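Local atomic coordinates of Exo-beta-1,4-mannosidase (Rhizomucor miehei, PDB entry 4LYP), a protein that releases terminal beta-mannose residues from the non-reducing ends of beta-mannosides, as a fungal family 5 beta-mannosidase with a TIM-barrel fold that also shows transglycosylation activity. Residues V129-D132 with Y133-T137. Residues are numbered along the deposited sequence; the frame is centred on the assembly and turned at random.
Sequences VGLD and YLLDT
V129 and Y133 meet one helical turn apart: CG1 of V129 lies 3.5 Å from CE2 of Y133, at the edge of the ring and in its plane, so this is methyl-to-edge packing and not a CH-pi contact over a face. The two side chains run side by side and point the same way. The valine torsion accounts for the approach, since CG1 stands opposite the backbone N (chi1 164°) and thus on the side of the carbonyl, beyond which the tyrosine follows. The carbonyl O of V129 also lies near the ring plane, 3.3 Å from CD2 of Y133, and accepts a hydrogen bond from Y133 N at 2.9 Å.

That bond is one of four successive i to i+4 bonds here: L134 N reaches G130 O, L135 N reaches L131 O and D136 N reaches D132 O, all at 2.9 to 3.0 Å with N-H...O angles of 153° to 162°, the geometry of a regular alpha-helix. L131 supplies the apolar counterpart: the L131 and L134 side chains cross obliquely, with CD1 of L131 4.1 Å from CD2 of L134, while CG of L131 is only loosely approached by CD1 of L135 at 4.4 Å. Further along, Y133 O accepts twice from T137, from N and, at 2.8 Å, from OG1, which come from opposite faces of the carbonyl plane.

Helix 125-140 links barrel strands 95-99 and 144-148. L131 and L135 touch M147 of the latter strand, L134 rests on I85 of helix 78-90, and R78 makes a cation-pi contact with Y133. The D132 carboxylate is held by R215, T218 and Y224. With three such partners, this buried acid is probably stabilised as its anion, pinning the helix to the loop beyond helix 197-213.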
loop_
_atom_site.group_PDB
_atom_site.type_symbol
_atom_site.label_atom_id
_atom_site.label_comp_id
_atom_site.label_asym_id
_atom_site.label_seq_id
_atom_site.Cartn_x
_atom_site.Cartn_y
_atom_site.Cartn_z
ATOM N N VAL A 129 1.592 1.385 -19.365
ATOM C CA VAL A 129 2.073 2.756 -19.606
ATOM C C VAL A 129 1.600 3.685 -18.484
ATOM O O VAL A 129 2.291 4.663 -18.168
ATOM C CB VAL A 129 1.645 3.176 -21.041
ATOM C CG1 VAL A 129 1.769 4.705 -21.207
ATOM C CG2 VAL A 129 2.441 2.465 -22.096
ATOM N N GLY A 130 0.429 3.420 -17.886
ATOM C CA GLY A 130 0.017 4.239 -16.754
ATOM C C GLY A 130 1.017 4.170 -15.616
ATOM O O GLY A 130 1.250 5.156 -14.920
ATOM N N LEU A 131 1.566 2.972 -15.366
ATOM C CA LEU A 131 2.603 2.852 -14.319
ATOM C C LEU A 131 3.867 3.632 -14.718
ATOM O O LEU A 131 4.488 4.316 -13.866
ATOM C CB LEU A 131 2.912 1.343 -14.080
ATOM C CG LEU A 131 3.885 1.019 -12.936
ATOM C CD1 LEU A 131 3.442 1.601 -11.596
ATOM C CD2 LEU A 131 3.998 -0.474 -12.849
ATOM N N ASP A 132 4.240 3.662 -16.013
ATOM C CA ASP A 132 5.366 4.458 -16.441
ATOM C C ASP A 132 5.107 5.932 -16.144
ATOM O O ASP A 132 5.978 6.629 -15.659
ATOM C CB ASP A 132 5.548 4.350 -17.997
ATOM C CG ASP A 132 6.008 3.005 -18.487
ATOM O OD1 ASP A 132 6.484 2.146 -17.711
ATOM O OD2 ASP A 132 5.900 2.809 -19.725
ATOM N N TYR A 133 3.913 6.441 -16.463
ATOM C CA TYR A 133 3.587 7.831 -16.209
ATOM C C TYR A 133 3.520 8.135 -14.711
ATOM O O TYR A 133 3.967 9.200 -14.278
ATOM C CB TYR A 133 2.252 8.248 -16.857
ATOM C CG TYR A 133 2.375 8.655 -18.287
ATOM C CD1 TYR A 133 2.809 9.900 -18.608
ATOM C CD2 TYR A 133 2.129 7.733 -19.322
ATOM C CE1 TYR A 133 2.943 10.286 -19.961
ATOM C CE2 TYR A 133 2.263 8.094 -20.656
ATOM C CZ TYR A 133 2.688 9.353 -20.972
ATOM O OH TYR A 133 2.812 9.751 -22.271
ATOM N N LEU A 134 2.987 7.208 -13.917
ATOM C CA LEU A 134 3.004 7.386 -12.466
ATOM C C LEU A 134 4.405 7.618 -11.947
ATOM O O LEU A 134 4.680 8.588 -11.237
ATOM C CB LEU A 134 2.322 6.171 -11.825
ATOM C CG LEU A 134 2.413 6.149 -10.264
ATOM C CD1 LEU A 134 1.691 7.338 -9.664
ATOM C CD2 LEU A 134 1.802 4.851 -9.803
ATOM N N LEU A 135 5.333 6.761 -12.376
ATOM C CA LEU A 135 6.684 6.840 -11.884
ATOM C C LEU A 135 7.404 8.071 -12.414
ATOM O O LEU A 135 8.220 8.655 -11.704
ATOM C CB LEU A 135 7.470 5.572 -12.228
ATOM C CG LEU A 135 7.046 4.343 -11.406
ATOM C CD1 LEU A 135 7.645 3.045 -11.947
ATOM C CD2 LEU A 135 7.452 4.517 -9.939
ATOM N N ASP A 136 7.106 8.501 -13.660
ATOM C CA ASP A 136 7.707 9.681 -14.182
ATOM C C ASP A 136 7.213 10.941 -13.450
ATOM O O ASP A 136 8.014 11.852 -13.166
ATOM C CB ASP A 136 7.457 9.825 -15.698
ATOM C CG ASP A 136 8.172 11.034 -16.225
ATOM O OD1 ASP A 136 9.401 11.009 -16.264
ATOM O OD2 ASP A 136 7.483 12.024 -16.568
ATOM N N THR A 137 5.924 10.978 -13.104
ATOM C CA THR A 137 5.369 12.113 -12.402
ATOM C C THR A 137 5.913 12.168 -10.989
ATOM O O THR A 137 6.254 13.241 -10.471
ATOM C CB THR A 137 3.839 12.081 -12.427
ATOM O OG1 THR A 137 3.388 11.895 -13.791
ATOM C CG2 THR A 137 3.219 13.316 -11.846
#